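PDB 6L85: phosphate transporter from Thermotoga maritima MSB8, which probably imports phosphate across the membrane in a sodium-dependent manner, as a bacterial relative of the human SLC20 carriers. Local coordinates for residues B[91-96]-B[382-387]; B[100-105]-B[371-376]; B[328-333]-B[347-352]. All blocks are in the same frame, centred on the assembly; numbering follows the deposited sequence.

Overall arrangement
Contacts 2 and 3 meet at a sodium and phosphate site, and contact 1 lies beside contact 2 along helix 368-400 of an almost wholly helical fold. At the shared site, V104 O of 100-105 and T347 OG1 of 347-352 bind the same sodium ion and lie 3.4 Å apart, while S105 and T347 both hold the phosphate. The centres of contacts 2 and 3 are about 17 Å apart. Contacts 1 and 2 have centres about 13 Å apart, and they touch where I94 CD1 packs on V104 CG2 at 3.9 Å. Contacts 1 and 3 do not meet: their nearest atoms are about 8 Å apart and their centres about 23 Å.

Contact 1: residues B[91-96]-B[382-387]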
loop_
_atom_site.group_PDB
_atom_site.type_symbol
_atom_site.label_atom_id
_atom_site.label_comp_id
_atom_site.label_asym_id
_atom_site.label_seq_id
_atom_site.Cartn_x
_atom_site.Cartn_y
_atom_site.Cartn_z
ATOM N N SER B 91 -19.295 -23.076 -4.885
ATOM C CA SER B 91 -19.736 -21.973 -5.737
ATOM C C SER B 91 -21.234 -22.019 -5.947
ATOM O O SER B 91 -21.916 -20.989 -5.873
ATOM C CB SER B 91 -19.041 -22.044 -7.097
ATOM O OG SER B 91 -17.672 -21.770 -6.952
ATOM N N PHE B 92 -21.755 -23.216 -6.251
ATOM C CA PHE B 92 -23.182 -23.375 -6.488
ATOM C C PHE B 92 -23.990 -22.872 -5.302
ATOM O O PHE B 92 -24.905 -22.045 -5.456
ATOM C CB PHE B 92 -23.509 -24.847 -6.764
ATOM C CG PHE B 92 -24.958 -25.090 -7.009
ATOM C CD1 PHE B 92 -25.519 -24.775 -8.236
ATOM C CD2 PHE B 92 -25.775 -25.564 -6.000
ATOM C CE1 PHE B 92 -26.868 -24.960 -8.468
ATOM C CE2 PHE B 92 -27.137 -25.755 -6.227
ATOM C CZ PHE B 92 -27.678 -25.461 -7.460
ATOM N N TRP B 93 -23.667 -23.358 -4.102
ATOM C CA TRP B 93 -24.495 -22.956 -2.964
ATOM C C TRP B 93 -24.284 -21.484 -2.591
ATOM O O TRP B 93 -25.243 -20.801 -2.196
ATOM C CB TRP B 93 -24.261 -23.898 -1.783
ATOM C CG TRP B 93 -24.915 -25.189 -2.087
ATOM C CD1 TRP B 93 -24.303 -26.365 -2.446
ATOM C CD2 TRP B 93 -26.321 -25.430 -2.161
ATOM N NE1 TRP B 93 -25.245 -27.325 -2.704
ATOM C CE2 TRP B 93 -26.492 -26.782 -2.537
ATOM C CE3 TRP B 93 -27.456 -24.641 -1.927
ATOM C CZ2 TRP B 93 -27.752 -27.364 -2.678
ATOM C CZ3 TRP B 93 -28.706 -25.216 -2.077
ATOM C CH2 TRP B 93 -28.843 -26.569 -2.445
ATOM N N ILE B 94 -23.050 -20.969 -2.712
ATOM C CA ILE B 94 -22.821 -19.551 -2.431
ATOM C C ILE B 94 -23.664 -18.697 -3.368
ATOM O O ILE B 94 -24.281 -17.719 -2.951
ATOM C CB ILE B 94 -21.331 -19.162 -2.560
ATOM C CG1 ILE B 94 -20.383 -20.014 -1.693
ATOM C CG2 ILE B 94 -21.165 -17.672 -2.233
ATOM C CD1 ILE B 94 -20.664 -19.914 -0.248
ATOM N N LEU B 95 -23.689 -19.049 -4.653
ATOM C CA LEU B 95 -24.419 -18.244 -5.624
ATOM C C LEU B 95 -25.928 -18.327 -5.404
ATOM O O LEU B 95 -26.630 -17.325 -5.576
ATOM C CB LEU B 95 -24.048 -18.672 -7.041
ATOM C CG LEU B 95 -22.638 -18.230 -7.476
ATOM C CD1 LEU B 95 -22.259 -18.793 -8.826
ATOM C CD2 LEU B 95 -22.532 -16.720 -7.480
ATOM N N ILE B 96 -26.448 -19.504 -5.022
ATOM C CA ILE B 96 -27.871 -19.610 -4.691
ATOM C C ILE B 96 -28.203 -18.664 -3.541
ATOM O O ILE B 96 -29.119 -17.821 -3.626
ATOM C CB ILE B 96 -28.233 -21.069 -4.341
ATOM C CG1 ILE B 96 -28.296 -21.943 -5.592
ATOM C CG2 ILE B 96 -29.540 -21.148 -3.564
ATOM C CD1 ILE B 96 -29.077 -21.335 -6.717
ATOM N N VAL B 382 -22.551 -26.685 5.741
ATOM C CA VAL B 382 -21.451 -27.653 5.706
ATOM C C VAL B 382 -21.917 -29.020 5.189
ATOM O O VAL B 382 -21.299 -29.543 4.245
ATOM C CB VAL B 382 -20.749 -27.720 7.054
ATOM C CG1 VAL B 382 -19.659 -28.787 7.024
ATOM C CG2 VAL B 382 -20.162 -26.358 7.423
ATOM N N PRO B 383 -22.991 -29.633 5.725
ATOM C CA PRO B 383 -23.430 -30.923 5.145
ATOM C C PRO B 383 -23.985 -30.807 3.733
ATOM O O PRO B 383 -23.759 -31.705 2.913
ATOM C CB PRO B 383 -24.500 -31.416 6.132
ATOM C CG PRO B 383 -24.962 -30.171 6.857
ATOM C CD PRO B 383 -23.726 -29.320 6.966
ATOM N N THR B 384 -24.716 -29.739 3.419
ATOM C CA THR B 384 -25.231 -29.584 2.059
ATOM C C THR B 384 -24.098 -29.533 1.040
ATOM O O THR B 384 -24.143 -30.204 -0.000
ATOM C CB THR B 384 -26.074 -28.312 1.962
ATOM O OG1 THR B 384 -27.098 -28.339 2.962
ATOM C CG2 THR B 384 -26.701 -28.184 0.580
ATOM N N VAL B 385 -23.066 -28.734 1.317
ATOM C CA VAL B 385 -21.975 -28.633 0.354
ATOM C C VAL B 385 -21.159 -29.912 0.343
ATOM O O VAL B 385 -20.709 -30.356 -0.722
ATOM C CB VAL B 385 -21.088 -27.406 0.635
ATOM C CG1 VAL B 385 -19.956 -27.368 -0.359
ATOM C CG2 VAL B 385 -21.914 -26.124 0.531
ATOM N N ALA B 386 -20.937 -30.519 1.519
ATOM C CA ALA B 386 -20.235 -31.802 1.554
ATOM C C ALA B 386 -20.942 -32.834 0.678
ATOM O O ALA B 386 -20.306 -33.505 -0.148
ATOM C CB ALA B 386 -20.100 -32.296 2.997
ATOM N N ALA B 387 -22.272 -32.926 0.800
ATOM C CA ALA B 387 -23.030 -33.901 0.019
ATOM C C ALA B 387 -22.999 -33.563 -1.463
ATOM O O ALA B 387 -22.874 -34.459 -2.306
ATOM C CB ALA B 387 -24.470 -33.977 0.533
#
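T384 lays its methyl group over one face of the W93 indole, a CH-pi contact that joins helix 76-99 to helix 368-400 in this all-helical membrane transporter. The methyl carbon T384 CG2 sits 3.7 Å from the centroid of the six-membered ring of W93, 25° off its normal. It lies off centre, closest to W93 CE2 at 3.4 Å. Beside it, V385 CG2 meets W93 CD1 obliquely at 3.8 Å, so a threonine and a valine methyl together pack against the flat tryptophan. Across the indole, the opposite face is backed by F92, whose CD2 stands 3.7 Å above the plane near the rim.

Threonine suits this position because its two branches do different work. With CG2 anti to the backbone N and OG1 beside it (chi1 -55°), the methyl faces W93 while the hydroxyl hydrogen-bonds to L380 O one turn back in its own helix. V385 is buried, and its side chain also touches S109 of helix 106-121. The polar edge of the tryptophan is satisfied too: one turn beyond T384, T388 OG1 hydrogen-bonds to both W93 NE1 and T384 O.

Contact 2: residues B[100-105]-B[371-376]. With NA (sodium ion), chain Q; PO4 (phosphate ion), chain P.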
loop_
_atom_site.group_PDB
_atom_site.type_symbol
_atom_site.label_atom_id
_atom_site.label_comp_id
_atom_site.label_asym_id
_atom_site.label_seq_id
_atom_site.Cartn_x
_atom_site.Cartn_y
_atom_site.Cartn_z
ATOM N N TRP B 100 -30.550 -15.047 -3.393
ATOM C CA TRP B 100 -31.643 -14.615 -2.528
ATOM C C TRP B 100 -31.237 -13.536 -1.528
ATOM O O TRP B 100 -32.034 -13.186 -0.654
ATOM C CB TRP B 100 -32.269 -15.810 -1.804
ATOM C CG TRP B 100 -33.383 -16.385 -2.626
ATOM C CD1 TRP B 100 -34.723 -16.139 -2.483
ATOM C CD2 TRP B 100 -33.251 -17.257 -3.758
ATOM N NE1 TRP B 100 -35.430 -16.823 -3.445
ATOM C CE2 TRP B 100 -34.549 -17.514 -4.240
ATOM C CE3 TRP B 100 -32.162 -17.851 -4.404
ATOM C CZ2 TRP B 100 -34.789 -18.342 -5.336
ATOM C CZ3 TRP B 100 -32.400 -18.678 -5.498
ATOM C CH2 TRP B 100 -33.704 -18.914 -5.950
ATOM N N GLY B 101 -30.035 -12.981 -1.646
ATOM C CA GLY B 101 -29.602 -11.984 -0.684
ATOM C C GLY B 101 -29.231 -12.525 0.680
ATOM O O GLY B 101 -29.197 -11.762 1.648
ATOM N N TYR B 102 -28.940 -13.832 0.795
ATOM C CA TYR B 102 -28.637 -14.308 2.142
ATOM C C TYR B 102 -27.132 -14.359 2.369
ATOM O O TYR B 102 -26.394 -14.924 1.545
ATOM C CB TYR B 102 -29.253 -15.686 2.377
ATOM C CG TYR B 102 -30.750 -15.630 2.614
ATOM C CD1 TYR B 102 -31.637 -15.554 1.550
ATOM C CD2 TYR B 102 -31.277 -15.625 3.903
ATOM C CE1 TYR B 102 -33.013 -15.491 1.759
ATOM C CE2 TYR B 102 -32.651 -15.560 4.123
ATOM C CZ TYR B 102 -33.512 -15.499 3.047
ATOM O OH TYR B 102 -34.874 -15.439 3.259
ATOM N N PRO B 103 -26.639 -13.755 3.450
ATOM C CA PRO B 103 -25.214 -13.856 3.806
ATOM C C PRO B 103 -24.909 -15.228 4.399
ATOM O O PRO B 103 -25.482 -15.605 5.425
ATOM C CB PRO B 103 -25.033 -12.740 4.847
ATOM C CG PRO B 103 -26.405 -12.607 5.490
ATOM C CD PRO B 103 -27.423 -12.997 4.444
ATOM N N VAL B 104 -24.010 -15.973 3.746
ATOM C CA VAL B 104 -23.564 -17.293 4.199
ATOM C C VAL B 104 -22.034 -17.298 4.308
ATOM O O VAL B 104 -21.345 -16.419 3.788
ATOM C CB VAL B 104 -24.027 -18.435 3.260
ATOM C CG1 VAL B 104 -25.538 -18.538 3.237
ATOM C CG2 VAL B 104 -23.482 -18.233 1.842
ATOM N N SER B 105 -21.507 -18.335 4.954
ATOM C CA SER B 105 -20.065 -18.520 5.074
ATOM C C SER B 105 -19.529 -19.300 3.878
ATOM O O SER B 105 -19.849 -20.487 3.712
ATOM C CB SER B 105 -19.701 -19.247 6.362
ATOM O OG SER B 105 -18.316 -19.577 6.366
ATOM N N LEU B 371 -34.888 -14.463 9.415
ATOM C CA LEU B 371 -33.894 -14.820 10.423
ATOM C C LEU B 371 -33.828 -16.332 10.609
ATOM O O LEU B 371 -32.737 -16.914 10.752
ATOM C CB LEU B 371 -34.235 -14.134 11.742
ATOM C CG LEU B 371 -33.117 -13.921 12.755
ATOM C CD1 LEU B 371 -31.852 -13.452 12.058
ATOM C CD2 LEU B 371 -33.565 -12.906 13.801
ATOM N N LYS B 372 -34.992 -16.987 10.605
ATOM C CA LYS B 372 -35.014 -18.441 10.697
ATOM C C LYS B 372 -34.351 -19.059 9.475
ATOM O O LYS B 372 -33.609 -20.041 9.604
ATOM C CB LYS B 372 -36.454 -18.949 10.855
ATOM C CG LYS B 372 -36.967 -18.966 12.292
ATOM C CD LYS B 372 -38.500 -18.960 12.328
ATOM C CE LYS B 372 -39.015 -18.488 13.681
ATOM N NZ LYS B 372 -40.507 -18.516 13.778
ATOM N N ASN B 373 -34.613 -18.498 8.282
ATOM C CA ASN B 373 -33.950 -18.965 7.066
ATOM C C ASN B 373 -32.435 -18.850 7.179
ATOM O O ASN B 373 -31.694 -19.750 6.759
ATOM C CB ASN B 373 -34.441 -18.162 5.861
ATOM C CG ASN B 373 -35.831 -18.563 5.417
ATOM O OD1 ASN B 373 -36.467 -19.394 6.050
ATOM N ND2 ASN B 373 -36.311 -17.969 4.324
ATOM N N ILE B 374 -31.958 -17.738 7.738
ATOM C CA ILE B 374 -30.522 -17.524 7.870
ATOM C C ILE B 374 -29.918 -18.573 8.792
ATOM O O ILE B 374 -28.897 -19.195 8.471
ATOM C CB ILE B 374 -30.238 -16.093 8.367
ATOM C CG1 ILE B 374 -30.306 -15.109 7.195
ATOM C CG2 ILE B 374 -28.889 -16.016 9.098
ATOM C CD1 ILE B 374 -30.029 -13.678 7.582
ATOM N N VAL B 375 -30.552 -18.792 9.947
ATOM C CA VAL B 375 -30.041 -19.782 10.894
ATOM C C VAL B 375 -30.052 -21.182 10.276
ATOM O O VAL B 375 -29.096 -21.954 10.443
ATOM C CB VAL B 375 -30.841 -19.723 12.208
ATOM C CG1 VAL B 375 -30.450 -20.880 13.136
ATOM C CG2 VAL B 375 -30.615 -18.382 12.890
ATOM N N ILE B 376 -31.119 -21.524 9.544
ATOM C CA ILE B 376 -31.186 -22.835 8.900
ATOM C C ILE B 376 -30.030 -22.993 7.925
ATOM O O ILE B 376 -29.322 -24.009 7.936
ATOM C CB ILE B 376 -32.532 -23.039 8.175
ATOM C CG1 ILE B 376 -33.733 -22.926 9.120
ATOM C CG2 ILE B 376 -32.549 -24.388 7.451
ATOM C CD1 ILE B 376 -33.906 -24.053 9.973
HETATM NA NA NA Q . -20.887 -14.210 3.780
HETATM P P PO4 P . -16.960 -16.205 5.095
HETATM O O1 PO4 P . -18.071 -15.745 6.038
HETATM O O2 PO4 P . -16.555 -17.643 5.341
HETATM O O3 PO4 P . -15.751 -15.304 5.324
HETATM O O4 PO4 P . -17.432 -16.143 3.651
HETATM O O HOH W 1 -21.904 -12.060 3.901
#
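Y102 leans its ring on N373 and I374 of helix 368-400, just after a Schellman motif ends helix 76-99. G101 is the C-prime residue of that motif, its positive phi of 74° suiting a glycine, and Y102 N closes the turn on A97 O. From CB, the tyrosine side chain leaves with CG anti to its own carbonyl carbon (chi1 -76°), which carries the ring toward the helix. On one edge, CD2 of Y102 meets CG1 of I374 at 3.5 Å, nearly in the ring plane; W100 CB lies against the other edge, near CD1. Farther out, CE2 of Y102 touches CB of N373 at 3.6 Å. At the tip, OH of Y102 comes within 3.1 Å of ND2 of N373, the ring and amide planes being 44° apart. Tyrosine suits the place because its ring is long and flat-edged enough to reach both I374 and the CB of N373. Were the ring cut back to an alanine, I374 CG1 and N373 CB would probably lose the surface they pack on, opening a gap beside the helix.

Beyond the ring, P103 CD rests on I374 CD1 at 4.1 Å, and P103 O is hydrogen-bonded to W378 NE1 of the same helix. The loop then turns inward to the ions. V104 O binds the sodium ion at 2.3 Å, with N21, D22, T347 and a water as its other ligands. S105 is the N-cap of helix 106-121: its OG is hydrogen-bonded to H108 N and, at 2.8 Å, to phosphate O2.

Contact 3: residues B[328-333]-B[347-352]; sequences FSTATT and THVVVG. With NA (sodium ion), chain Q; PO4 (phosphate ion), chain P.
Behind the sodium and phosphate site, a helical hairpin packs T330 and T333 of helix 320-339 against V349 and V350 of helix 346-357. The axes of the two short segments approach to 9.0 Å, and their directions differ by 141°, so these segments run roughly antiparallel, well short of 180°. T330 CG2 presses on V350 CG2 at 3.5 Å, while V349 CG1 reaches between the two threonines, 3.9 Å from T330 CA and 4.0 Å from T333 CB.

Threonine suits this mostly buried face because its hydroxyl can be spent on its own helix. T333 OG1 hydrogen-bonds to S329 O at 2.7 Å, tilted 28° from the carbonyl plane, on the opposite face from the T333 N-H that the same oxygen accepts. T330 OG1 is likewise bonded to V326 O. In T330, CG2 stands anti to the backbone N and OG1 beside it (chi1 -63°), which turns the methyl onto both valines while OG1 lies near V350 CA. The beta-branched side chains of the valines present methyls to the threonines.

On the far side of helix 346-357, CB of T347 points away from helix 320-339 and its hydroxyl serves the ions. T347 OG1 binds the sodium ion at 2.4 Å and donates to phosphate O1 at 2.5 Å. The backbone N of T347 also donates to phosphate O1, at 3.0 Å and nearly straight. A backbone N-H and a hydroxyl meeting an anion at the first turn of helix 346-357 is the familiar helix N-terminus anion site, here at the start of the second arm of a helical hairpin.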
loop_
_atom_site.group_PDB
_atom_site.type_symbol
_atom_site.label_atom_id
_atom_site.label_comp_id
_atom_site.label_asym_id
_atom_site.label_seq_id
_atom_site.Cartn_x
_atom_site.Cartn_y
_atom_site.Cartn_z
ATOM N N PHE B 328 -13.344 -2.498 13.296
ATOM C CA PHE B 328 -12.027 -2.716 13.880
ATOM C C PHE B 328 -11.927 -4.109 14.489
ATOM O O PHE B 328 -10.956 -4.842 14.237
ATOM C CB PHE B 328 -11.715 -1.656 14.937
ATOM C CG PHE B 328 -10.305 -1.752 15.469
ATOM C CD1 PHE B 328 -9.984 -2.657 16.473
ATOM C CD2 PHE B 328 -9.288 -0.988 14.909
ATOM C CE1 PHE B 328 -8.670 -2.766 16.944
ATOM C CE2 PHE B 328 -7.994 -1.078 15.371
ATOM C CZ PHE B 328 -7.679 -1.976 16.388
ATOM N N SER B 329 -12.929 -4.496 15.294
ATOM C CA SER B 329 -12.861 -5.782 15.984
ATOM C C SER B 329 -12.929 -6.942 15.005
ATOM O O SER B 329 -12.243 -7.955 15.189
ATOM C CB SER B 329 -13.992 -5.894 17.010
ATOM O OG SER B 329 -13.990 -4.749 17.850
ATOM N N THR B 330 -13.775 -6.825 13.975
ATOM C CA THR B 330 -13.863 -7.864 12.963
ATOM C C THR B 330 -12.528 -8.057 12.260
ATOM O O THR B 330 -12.030 -9.186 12.134
ATOM C CB THR B 330 -14.927 -7.492 11.944
ATOM O OG1 THR B 330 -16.182 -7.423 12.611
ATOM C CG2 THR B 330 -14.976 -8.532 10.824
ATOM N N ALA B 331 -11.935 -6.952 11.802
ATOM C CA ALA B 331 -10.712 -7.027 11.019
ATOM C C ALA B 331 -9.568 -7.566 11.853
ATOM O O ALA B 331 -8.784 -8.395 11.371
ATOM C CB ALA B 331 -10.364 -5.651 10.451
ATOM N N THR B 332 -9.463 -7.113 13.103
ATOM C CA THR B 332 -8.440 -7.641 14.006
ATOM C C THR B 332 -8.598 -9.142 14.216
ATOM O O THR B 332 -7.627 -9.903 14.092
ATOM C CB THR B 332 -8.514 -6.917 15.348
ATOM O OG1 THR B 332 -8.485 -5.505 15.112
ATOM C CG2 THR B 332 -7.341 -7.338 16.249
ATOM N N THR B 333 -9.816 -9.589 14.549
ATOM C CA THR B 333 -10.041 -11.017 14.729
ATOM C C THR B 333 -9.614 -11.798 13.491
ATOM O O THR B 333 -8.918 -12.822 13.588
ATOM C CB THR B 333 -11.519 -11.273 15.043
ATOM O OG1 THR B 333 -11.900 -10.495 16.181
ATOM C CG2 THR B 333 -11.768 -12.758 15.338
ATOM N N THR B 347 -18.330 -13.515 7.991
ATOM C CA THR B 347 -19.749 -13.264 8.244
ATOM C C THR B 347 -20.106 -13.443 9.725
ATOM O O THR B 347 -20.683 -12.542 10.359
ATOM C CB THR B 347 -20.574 -14.213 7.380
ATOM O OG1 THR B 347 -20.052 -14.218 6.039
ATOM C CG2 THR B 347 -22.029 -13.813 7.382
ATOM N N HIS B 348 -19.747 -14.606 10.297
ATOM C CA HIS B 348 -20.084 -14.891 11.693
ATOM C C HIS B 348 -19.318 -13.995 12.637
ATOM O O HIS B 348 -19.849 -13.616 13.692
ATOM C CB HIS B 348 -19.813 -16.359 12.028
ATOM C CG HIS B 348 -20.543 -17.308 11.134
ATOM N ND1 HIS B 348 -20.207 -18.638 11.029
ATOM C CD2 HIS B 348 -21.565 -17.109 10.267
ATOM C CE1 HIS B 348 -20.996 -19.221 10.145
ATOM N NE2 HIS B 348 -21.828 -18.316 9.666
ATOM N N VAL B 349 -18.088 -13.625 12.272
ATOM C CA VAL B 349 -17.337 -12.699 13.117
ATOM C C VAL B 349 -17.992 -11.325 13.112
ATOM O O VAL B 349 -18.047 -10.654 14.146
ATOM C CB VAL B 349 -15.863 -12.620 12.686
ATOM C CG1 VAL B 349 -15.163 -11.471 13.399
ATOM C CG2 VAL B 349 -15.153 -13.955 12.985
ATOM N N VAL B 350 -18.500 -10.875 11.959
ATOM C CA VAL B 350 -19.148 -9.569 11.941
ATOM C C VAL B 350 -20.388 -9.609 12.821
ATOM O O VAL B 350 -20.641 -8.695 13.613
ATOM C CB VAL B 350 -19.505 -9.131 10.505
ATOM C CG1 VAL B 350 -20.207 -7.801 10.563
ATOM C CG2 VAL B 350 -18.295 -8.951 9.679
ATOM N N VAL B 351 -21.189 -10.667 12.663
ATOM C CA VAL B 351 -22.375 -10.849 13.497
ATOM C C VAL B 351 -21.995 -10.806 14.976
ATOM O O VAL B 351 -22.642 -10.132 15.785
ATOM C CB VAL B 351 -23.080 -12.166 13.132
ATOM C CG1 VAL B 351 -24.023 -12.603 14.263
ATOM C CG2 VAL B 351 -23.816 -12.012 11.816
ATOM N N GLY B 352 -20.930 -11.517 15.346
ATOM C CA GLY B 352 -20.464 -11.465 16.721
ATOM C C GLY B 352 -20.115 -10.059 17.170
ATOM O O GLY B 352 -20.492 -9.632 18.262
HETATM NA NA NA Q . -20.887 -14.210 3.780
HETATM P P PO4 P . -16.960 -16.205 5.095
HETATM O O1 PO4 P . -18.071 -15.745 6.038
HETATM O O2 PO4 P . -16.555 -17.643 5.341
HETATM O O3 PO4 P . -15.751 -15.304 5.324
HETATM O O4 PO4 P . -17.432 -16.143 3.651
HETATM O O HOH W 1 -21.904 -12.060 3.901
#